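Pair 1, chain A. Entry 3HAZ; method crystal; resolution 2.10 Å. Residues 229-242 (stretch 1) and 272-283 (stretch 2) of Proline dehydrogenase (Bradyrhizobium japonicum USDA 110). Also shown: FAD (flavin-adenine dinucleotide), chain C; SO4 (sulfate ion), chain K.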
# COMPACT_ATOMS: atom_id res chain seq x y z
N ALA A 229 60.00 35.96 7.85
CA ALA A 229 60.05 34.78 8.70
C ALA A 229 58.78 33.95 8.53
O ALA A 229 57.78 34.44 8.01
CB ALA A 229 60.22 35.19 10.16
N LEU A 230 58.83 32.69 8.97
CA LEU A 230 57.62 31.90 9.13
C LEU A 230 56.65 32.70 9.99
O LEU A 230 57.07 33.35 10.94
CB LEU A 230 57.95 30.58 9.84
CG LEU A 230 58.06 29.27 9.06
CD1 LEU A 230 58.23 29.45 7.56
CD2 LEU A 230 59.20 28.44 9.64
N PRO A 231 55.35 32.63 9.69
CA PRO A 231 54.72 31.70 8.75
C PRO A 231 54.73 32.23 7.32
O PRO A 231 54.17 31.59 6.43
CB PRO A 231 53.28 31.63 9.24
CG PRO A 231 53.14 32.72 10.32
CD PRO A 231 54.37 33.56 10.25
N ASP A 232 55.35 33.39 7.11
CA ASP A 232 55.26 34.04 5.81
C ASP A 232 56.34 33.57 4.84
O ASP A 232 57.01 34.38 4.21
CB ASP A 232 55.29 35.57 5.96
CG ASP A 232 54.79 36.29 4.72
OD1 ASP A 232 54.09 35.67 3.89
OD2 ASP A 232 55.11 37.50 4.57
N ARG A 233 56.51 32.25 4.76
CA ARG A 233 57.38 31.63 3.77
C ARG A 233 56.61 30.48 3.12
O ARG A 233 55.62 30.01 3.67
CB ARG A 233 58.67 31.13 4.42
CG ARG A 233 59.49 32.22 5.10
CD ARG A 233 60.72 31.68 5.81
NE ARG A 233 61.76 31.24 4.88
CZ ARG A 233 62.52 32.06 4.15
NH1 ARG A 233 63.45 31.57 3.34
NH2 ARG A 233 62.33 33.38 4.22
N PRO A 234 57.06 30.02 1.95
CA PRO A 234 56.31 28.99 1.22
C PRO A 234 56.44 27.61 1.85
O PRO A 234 57.35 27.35 2.64
CB PRO A 234 56.97 28.99 -0.17
CG PRO A 234 57.83 30.22 -0.22
CD PRO A 234 58.24 30.47 1.19
N GLY A 235 55.52 26.72 1.47
CA GLY A 235 55.52 25.37 1.97
C GLY A 235 55.57 24.32 0.88
O GLY A 235 55.34 24.59 -0.31
N ILE A 236 55.88 23.10 1.28
CA ILE A 236 55.78 21.96 0.39
C ILE A 236 55.01 20.85 1.10
O ILE A 236 55.17 20.66 2.31
CB ILE A 236 57.19 21.46 -0.02
CG1 ILE A 236 57.09 20.39 -1.11
CG2 ILE A 236 57.97 20.95 1.19
CD1 ILE A 236 58.42 20.10 -1.79
N SER A 237 54.16 20.15 0.35
CA SER A 237 53.41 19.01 0.87
C SER A 237 54.02 17.71 0.37
O SER A 237 54.36 17.60 -0.82
CB SER A 237 51.95 19.07 0.44
OG SER A 237 51.22 19.99 1.23
N VAL A 238 54.13 16.74 1.27
CA VAL A 238 54.80 15.48 1.00
C VAL A 238 53.92 14.31 1.45
O VAL A 238 53.22 14.42 2.45
CB VAL A 238 56.15 15.43 1.73
CG1 VAL A 238 56.60 14.01 1.98
CG2 VAL A 238 57.20 16.23 0.96
N LYS A 239 53.95 13.22 0.69
CA LYS A 239 53.19 12.01 1.03
C LYS A 239 54.11 10.83 1.35
O LYS A 239 54.94 10.44 0.53
CB LYS A 239 52.25 11.62 -0.11
CG LYS A 239 50.93 12.38 -0.13
CD LYS A 239 50.06 11.92 -1.29
CE LYS A 239 48.71 12.62 -1.28
NZ LYS A 239 48.85 14.09 -1.29
N LEU A 240 53.94 10.25 2.53
CA LEU A 240 54.76 9.10 2.91
C LEU A 240 54.66 7.96 1.91
O LEU A 240 55.64 7.28 1.66
CB LEU A 240 54.40 8.61 4.32
CG LEU A 240 54.53 9.69 5.39
CD1 LEU A 240 54.14 9.19 6.77
CD2 LEU A 240 55.96 10.23 5.39
N SER A 241 53.48 7.74 1.32
CA SER A 241 53.32 6.62 0.39
C SER A 241 54.16 6.83 -0.88
O SER A 241 54.47 5.87 -1.58
CB SER A 241 51.85 6.37 0.04
OG SER A 241 51.33 7.37 -0.83
N ALA A 242 54.50 8.08 -1.17
CA ALA A 242 55.34 8.37 -2.33
C ALA A 242 56.80 7.99 -2.06
O ALA A 242 57.57 7.73 -2.99
CB ALA A 242 55.24 9.85 -2.69
N ALA A 272 66.77 24.06 5.93
CA ALA A 272 67.85 24.92 5.45
C ALA A 272 67.33 26.15 4.70
O ALA A 272 68.01 27.16 4.63
CB ALA A 272 68.83 24.13 4.59
N HIS A 273 66.12 26.07 4.14
CA HIS A 273 65.50 27.24 3.53
C HIS A 273 64.42 27.81 4.43
O HIS A 273 63.68 28.71 4.02
CB HIS A 273 64.91 26.91 2.15
CG HIS A 273 65.94 26.66 1.10
ND1 HIS A 273 66.93 27.58 0.80
CD2 HIS A 273 66.13 25.61 0.27
CE1 HIS A 273 67.69 27.09 -0.17
NE2 HIS A 273 67.23 25.90 -0.51
N ASP A 274 64.34 27.28 5.64
CA ASP A 274 63.35 27.70 6.63
C ASP A 274 61.94 27.66 6.05
O ASP A 274 61.19 28.64 6.16
CB ASP A 274 63.66 29.11 7.14
CG ASP A 274 62.92 29.44 8.42
OD1 ASP A 274 62.62 28.51 9.19
OD2 ASP A 274 62.64 30.64 8.66
N LEU A 275 61.58 26.53 5.45
CA LEU A 275 60.27 26.38 4.81
C LEU A 275 59.25 25.70 5.72
O LEU A 275 59.61 25.07 6.71
CB LEU A 275 60.40 25.56 3.51
CG LEU A 275 61.35 26.08 2.42
CD1 LEU A 275 61.38 25.08 1.26
CD2 LEU A 275 60.94 27.47 1.94
N ASN A 276 57.98 25.85 5.39
CA ASN A 276 56.93 25.02 5.96
C ASN A 276 56.99 23.66 5.27
O ASN A 276 56.98 23.58 4.03
CB ASN A 276 55.58 25.70 5.74
CG ASN A 276 54.41 24.91 6.35
OD1 ASN A 276 53.27 25.01 5.87
ND2 ASN A 276 54.68 24.12 7.39
N PHE A 277 57.06 22.59 6.05
CA PHE A 277 57.18 21.23 5.52
C PHE A 277 56.05 20.36 6.08
O PHE A 277 56.05 20.04 7.27
CB PHE A 277 58.56 20.67 5.90
CG PHE A 277 58.86 19.32 5.31
CD1 PHE A 277 59.42 19.21 4.04
CD2 PHE A 277 58.62 18.17 6.04
CE1 PHE A 277 59.70 17.97 3.50
CE2 PHE A 277 58.90 16.92 5.50
CZ PHE A 277 59.44 16.82 4.23
N THR A 278 55.09 19.98 5.24
CA THR A 278 53.88 19.31 5.71
C THR A 278 53.76 17.89 5.18
O THR A 278 53.77 17.67 3.97
CB THR A 278 52.60 20.10 5.33
OG1 THR A 278 52.77 21.48 5.64
CG2 THR A 278 51.39 19.56 6.10
N VAL A 279 53.64 16.93 6.10
CA VAL A 279 53.33 15.54 5.74
C VAL A 279 51.82 15.35 5.59
O VAL A 279 51.06 15.48 6.55
CB VAL A 279 53.88 14.54 6.78
CG1 VAL A 279 53.62 13.10 6.34
CG2 VAL A 279 55.39 14.78 7.01
N ASP A 280 51.38 15.06 4.37
CA ASP A 280 49.95 14.90 4.09
C ASP A 280 49.38 13.71 4.87
O ASP A 280 50.12 12.80 5.26
CB ASP A 280 49.71 14.68 2.59
CG ASP A 280 49.89 15.96 1.77
OD1 ASP A 280 49.96 17.07 2.36
OD2 ASP A 280 49.94 15.85 0.53
N ALA A 281 48.07 13.74 5.08
CA ALA A 281 47.38 12.61 5.70
C ALA A 281 46.70 11.80 4.61
O ALA A 281 46.08 12.36 3.71
CB ALA A 281 46.37 13.11 6.71
N GLU A 282 46.83 10.48 4.69
CA GLU A 282 46.29 9.60 3.66
C GLU A 282 45.20 8.68 4.23
O GLU A 282 44.40 9.12 5.06
CB GLU A 282 47.43 8.83 2.98
CG GLU A 282 48.49 9.81 2.42
CD GLU A 282 49.61 9.14 1.65
OE1 GLU A 282 49.38 8.71 0.49
OE2 GLU A 282 50.74 9.06 2.18
N GLU A 283 45.17 7.42 3.81
CA GLU A 283 44.08 6.53 4.24
C GLU A 283 44.13 6.24 5.74
O GLU A 283 45.19 6.31 6.36
CB GLU A 283 44.09 5.22 3.45
CG GLU A 283 43.97 5.39 1.95
CD GLU A 283 45.30 5.69 1.27
OE1 GLU A 283 46.31 5.93 1.97
OE2 GLU A 283 45.34 5.69 0.03
PA FAD C . 33.13 20.80 2.27
O1A FAD C . 32.12 20.77 0.99
O2A FAD C . 32.64 21.64 3.36
O5B FAD C . 33.30 19.28 2.83
C5B FAD C . 33.65 18.28 1.92
C4B FAD C . 34.05 17.01 2.68
O4B FAD C . 33.25 16.58 3.91
C3B FAD C . 34.80 15.92 2.19
O3B FAD C . 35.97 16.19 1.45
C2B FAD C . 34.80 14.94 3.34
O2B FAD C . 35.98 14.87 4.12
C1B FAD C . 33.55 15.21 4.09
N9A FAD C . 32.36 14.46 3.74
C8A FAD C . 31.66 14.47 2.54
N7A FAD C . 30.58 13.63 2.68
C5A FAD C . 30.62 13.11 3.99
C6A FAD C . 29.73 12.15 4.73
N6A FAD C . 28.56 11.57 4.08
N1A FAD C . 29.99 11.82 5.98
C2A FAD C . 31.11 12.37 6.64
N3A FAD C . 31.97 13.28 5.93
C4A FAD C . 31.69 13.63 4.63
N1 FAD C . 42.66 15.73 2.86
C2 FAD C . 43.31 14.60 3.31
O2 FAD C . 42.59 13.46 3.56
N3 FAD C . 44.74 14.61 3.47
C4 FAD C . 45.45 15.74 3.18
O4 FAD C . 46.83 15.77 3.40
C4X FAD C . 44.78 16.92 2.71
N5 FAD C . 45.55 18.17 2.40
C5X FAD C . 44.86 19.32 1.94
C6 FAD C . 45.62 20.54 1.62
C7 FAD C . 44.94 21.69 1.17
C7M FAD C . 45.74 22.93 0.82
C8 FAD C . 43.47 21.67 1.01
C8M FAD C . 42.70 22.90 0.51
C9 FAD C . 42.75 20.50 1.31
C9A FAD C . 43.45 19.29 1.78
N10 FAD C . 42.71 18.07 2.09
C10 FAD C . 43.41 16.90 2.57
C1' FAD C . 41.21 18.04 2.12
C2' FAD C . 40.51 17.59 0.80
O2' FAD C . 41.43 17.65 -0.28
C3' FAD C . 39.26 18.46 0.58
O3' FAD C . 39.65 19.74 0.08
C4' FAD C . 38.41 18.66 1.88
O4' FAD C . 38.14 17.54 2.64
C5' FAD C . 37.14 19.51 1.62
O5' FAD C . 36.66 20.16 2.79
P FAD C . 35.88 21.61 2.58
O1P FAD C . 35.53 22.26 4.08
O2P FAD C . 36.70 22.51 1.77
O3P FAD C . 34.56 21.30 1.67
S SO4 K . 45.04 15.97 -1.09
O1 SO4 K . 44.68 17.29 -0.60
O2 SO4 K . 43.81 15.22 -1.32
O3 SO4 K . 45.78 16.08 -2.34
O4 SO4 K . 45.87 15.28 -0.10
O HOH W 1 61.30 31.95 10.47
O HOH W 2 53.15 23.24 3.48
O HOH W 3 51.34 10.44 4.20

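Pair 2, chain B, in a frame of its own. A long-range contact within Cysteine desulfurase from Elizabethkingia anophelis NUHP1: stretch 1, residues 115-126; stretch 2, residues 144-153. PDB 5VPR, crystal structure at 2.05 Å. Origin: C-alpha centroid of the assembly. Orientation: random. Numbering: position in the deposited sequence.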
# COMPACT_ATOMS: atom_id res chain seq x y z
N LEU B 115 15.85 -17.25 -14.08
CA LEU B 115 15.44 -18.43 -13.33
C LEU B 115 14.18 -19.09 -13.88
O LEU B 115 13.69 -20.05 -13.27
CB LEU B 115 15.23 -18.07 -11.85
CG LEU B 115 16.41 -17.41 -11.12
CD1 LEU B 115 15.96 -16.86 -9.77
CD2 LEU B 115 17.55 -18.39 -10.93
N ILE B 116 13.64 -18.61 -14.99
CA ILE B 116 12.39 -19.12 -15.55
C ILE B 116 12.68 -19.73 -16.91
O ILE B 116 13.17 -19.04 -17.81
CB ILE B 116 11.32 -18.03 -15.67
CG1 ILE B 116 11.21 -17.26 -14.36
CG2 ILE B 116 9.99 -18.65 -16.05
CD1 ILE B 116 10.88 -18.13 -13.19
N LYS B 117 12.34 -21.02 -17.07
CA LYS B 117 12.61 -21.78 -18.28
C LYS B 117 11.32 -21.94 -19.10
O LYS B 117 10.27 -21.39 -18.77
CB LYS B 117 13.23 -23.13 -17.92
N LYS B 118 11.40 -22.76 -20.16
CA LYS B 118 10.49 -22.66 -21.30
C LYS B 118 9.05 -23.03 -20.99
O LYS B 118 8.17 -22.71 -21.80
CB LYS B 118 11.00 -23.54 -22.44
N ASP B 119 8.76 -23.71 -19.88
CA ASP B 119 7.37 -24.04 -19.60
C ASP B 119 7.05 -23.96 -18.12
O ASP B 119 6.16 -24.65 -17.63
CB ASP B 119 7.01 -25.43 -20.14
CG ASP B 119 6.17 -25.36 -21.42
OD1 ASP B 119 5.25 -24.52 -21.49
OD2 ASP B 119 6.45 -26.14 -22.36
N ASP B 120 7.78 -23.11 -17.39
CA ASP B 120 7.46 -22.82 -16.00
C ASP B 120 6.19 -21.98 -15.92
O ASP B 120 5.65 -21.52 -16.93
CB ASP B 120 8.63 -22.11 -15.33
CG ASP B 120 9.88 -22.97 -15.27
OD1 ASP B 120 9.74 -24.21 -15.35
OD2 ASP B 120 10.99 -22.41 -15.14
N GLU B 121 5.69 -21.79 -14.70
CA GLU B 121 4.42 -21.11 -14.49
C GLU B 121 4.56 -20.02 -13.44
O GLU B 121 5.31 -20.17 -12.46
CB GLU B 121 3.33 -22.11 -14.09
CG GLU B 121 3.19 -23.27 -15.07
CD GLU B 121 1.99 -24.16 -14.78
OE1 GLU B 121 1.67 -25.01 -15.63
OE2 GLU B 121 1.37 -24.00 -13.71
N ILE B 122 3.86 -18.90 -13.67
CA ILE B 122 3.77 -17.77 -12.75
C ILE B 122 2.30 -17.59 -12.39
O ILE B 122 1.44 -17.55 -13.28
CB ILE B 122 4.32 -16.48 -13.39
CG1 ILE B 122 5.76 -16.66 -13.86
CG2 ILE B 122 4.22 -15.31 -12.43
CD1 ILE B 122 6.71 -17.08 -12.77
N ILE B 123 2.01 -17.48 -11.10
CA ILE B 123 0.64 -17.31 -10.61
C ILE B 123 0.53 -15.92 -9.99
O ILE B 123 1.35 -15.54 -9.14
CB ILE B 123 0.25 -18.40 -9.60
CG1 ILE B 123 0.35 -19.79 -10.24
CG2 ILE B 123 -1.14 -18.15 -9.09
CD1 ILE B 123 -0.03 -20.96 -9.31
N ILE B 124 -0.48 -15.15 -10.41
CA ILE B 124 -0.73 -13.83 -9.86
C ILE B 124 -2.19 -13.74 -9.46
O ILE B 124 -3.05 -14.49 -9.94
CB ILE B 124 -0.38 -12.70 -10.86
CG1 ILE B 124 -1.29 -12.77 -12.09
CG2 ILE B 124 1.09 -12.78 -11.27
CD1 ILE B 124 -1.09 -11.61 -13.05
N SER B 125 -2.47 -12.81 -8.56
CA SER B 125 -3.85 -12.54 -8.17
C SER B 125 -4.50 -11.57 -9.15
O SER B 125 -3.81 -10.87 -9.91
CB SER B 125 -3.91 -11.97 -6.74
OG SER B 125 -3.02 -10.87 -6.58
N TYR B 126 -5.83 -11.53 -9.13
CA TYR B 126 -6.68 -10.77 -10.07
C TYR B 126 -6.09 -9.47 -10.62
O TYR B 126 -5.90 -8.50 -9.88
CB TYR B 126 -8.03 -10.46 -9.41
N GLY B 144 9.48 -18.75 -21.77
CA GLY B 144 8.38 -19.48 -22.35
C GLY B 144 7.26 -19.73 -21.35
O GLY B 144 6.45 -20.64 -21.53
N ALA B 145 7.21 -18.91 -20.30
CA ALA B 145 6.38 -19.23 -19.15
C ALA B 145 4.91 -18.91 -19.41
O ALA B 145 4.57 -18.00 -20.17
CB ALA B 145 6.86 -18.46 -17.91
N LYS B 146 4.03 -19.68 -18.75
CA LYS B 146 2.59 -19.48 -18.80
C LYS B 146 2.13 -18.71 -17.57
O LYS B 146 2.41 -19.12 -16.44
CB LYS B 146 1.86 -20.82 -18.89
N LEU B 147 1.43 -17.60 -17.79
CA LEU B 147 0.87 -16.79 -16.72
C LEU B 147 -0.50 -17.34 -16.33
O LEU B 147 -1.32 -17.66 -17.20
CB LEU B 147 0.74 -15.33 -17.15
CG LEU B 147 0.32 -14.32 -16.08
CD1 LEU B 147 1.47 -14.00 -15.15
CD2 LEU B 147 -0.21 -13.05 -16.73
N ARG B 148 -0.75 -17.47 -15.03
CA ARG B 148 -2.03 -17.93 -14.51
C ARG B 148 -2.53 -16.94 -13.47
O ARG B 148 -1.75 -16.40 -12.69
CB ARG B 148 -1.92 -19.33 -13.91
CG ARG B 148 -0.95 -20.22 -14.66
CD ARG B 148 -1.00 -21.63 -14.14
NE ARG B 148 -2.14 -22.35 -14.67
CZ ARG B 148 -2.49 -23.58 -14.30
NH1 ARG B 148 -1.78 -24.23 -13.39
NH2 ARG B 148 -3.55 -24.16 -14.84
N VAL B 149 -3.84 -16.69 -13.48
CA VAL B 149 -4.43 -15.64 -12.68
C VAL B 149 -5.44 -16.27 -11.74
O VAL B 149 -6.34 -16.98 -12.18
CB VAL B 149 -5.10 -14.56 -13.55
CG1 VAL B 149 -5.64 -13.43 -12.67
CG2 VAL B 149 -4.12 -14.04 -14.56
N ILE B 150 -5.28 -16.01 -10.45
CA ILE B 150 -6.25 -16.51 -9.47
C ILE B 150 -7.57 -15.76 -9.67
O ILE B 150 -7.59 -14.52 -9.67
CB ILE B 150 -5.73 -16.32 -8.04
CG1 ILE B 150 -4.43 -17.11 -7.84
CG2 ILE B 150 -6.79 -16.75 -7.03
CD1 ILE B 150 -3.76 -16.85 -6.52
N PRO B 151 -8.69 -16.46 -9.88
CA PRO B 151 -9.95 -15.76 -10.12
C PRO B 151 -10.46 -15.09 -8.86
O PRO B 151 -10.12 -15.45 -7.73
CB PRO B 151 -10.91 -16.87 -10.57
CG PRO B 151 -10.07 -18.11 -10.72
CD PRO B 151 -8.85 -17.92 -9.88
N MET B 152 -11.31 -14.08 -9.07
CA MET B 152 -12.06 -13.46 -7.99
C MET B 152 -13.48 -13.99 -7.97
O MET B 152 -14.09 -14.20 -9.02
CB MET B 152 -12.07 -11.94 -8.14
CG MET B 152 -10.94 -11.27 -7.40
SD MET B 152 -11.11 -9.49 -7.45
CE MET B 152 -12.89 -9.32 -7.38
N ASN B 153 -14.00 -14.24 -6.76
CA ASN B 153 -15.40 -14.60 -6.58
C ASN B 153 -16.28 -13.36 -6.73
O ASN B 153 -15.80 -12.23 -6.87
CB ASN B 153 -15.61 -15.26 -5.23
CG ASN B 153 -14.81 -16.54 -5.06
OD1 ASN B 153 -15.13 -17.57 -5.66
ND2 ASN B 153 -13.78 -16.49 -4.23

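Both pairs are built on two parallel strands joined edge to edge, and 14 central residues superpose with an RMSD of 0.7 Å. The ladder is the same in each. In pair 1 it runs from Asn A276 N to Pro A234 O (3.2 Å), Ile A236 N to Asn A276 O (3.0 Å), Thr A278 N to Ile A236 O (3.0 Å), Val A238 N to Thr A278 O (2.9 Å) and Asp A280 N to Val A238 O (2.7 Å). Pair 2 repeats all five rungs at matched positions, from Lys B146 N to Asp B120 O (3.1 Å) through Ile B150 N to Ile B124 O (2.7 Å). The register is the same in both pairs, while the side chains differ more on one face than on the other.

The first rule concerns the sheet face that carries Ile A236, Phe A277, Val A238 and Val A279, matched by Ile B122, Leu B147, Ile B124 and Val B149. It is apolar in both pairs. In pair 1 the ring of Phe A277 serves two neighbours: CD1 lies 3.6 Å from Ile A236 CG2, and CE1 lies 4.0 Å from Val A238 CG2. In pair 2 Leu B147 reaches the same two positions with its methyls, CD1 at 4.1 Å from Ile B122 CG2 and CD2 at 4.0 Å from Ile B124 CD1. A branched chain with chi1 t stands in for a ring with chi1 t, and the longer Ile B124 extends to meet it. Ile B124 also packs CG1 against Val B149 CG2 at 4.0 Å.

The face that carries Gly A235, Asn A276, Ser A237 and Thr A278, matched by Glu B121, Lys B146, Ile B123 and Arg B148, differs more in chemistry. A CB on Gly A235 would sit only 3.2 Å from Asn A276 OD1, a tight fit. In pair 2 Glu B121 instead sends OE2 to Arg B148 NH1 (3.2 Å), a salt bridge whose hydrogen bond is weak. Arg B148 takes the place of Thr A278, whose OG1 receives a hydrogen bond from a water (2.8 Å) that also donates to Asn A276 OD1 (3.0 Å).

Farther along the strands the contrast is between polar and apolar. Ser A237 and Asp A280 match Ile B123 and Ile B150. In pair 1 Ser A237 OG lies 3.4 Å from Asp A280 OD1, a weak polar contact; in pair 2 Ile B123 CG2 meets Ile B150 CG1 at 3.7 Å. Asp A280 also forms a salt bridge, with Lys A239 NZ 2.8 Å from its OD2, while the match of that lysine is the short Ser B125. At this end of the ladder, pair 1 uses a salt bridge and pair 2 an apolar contact.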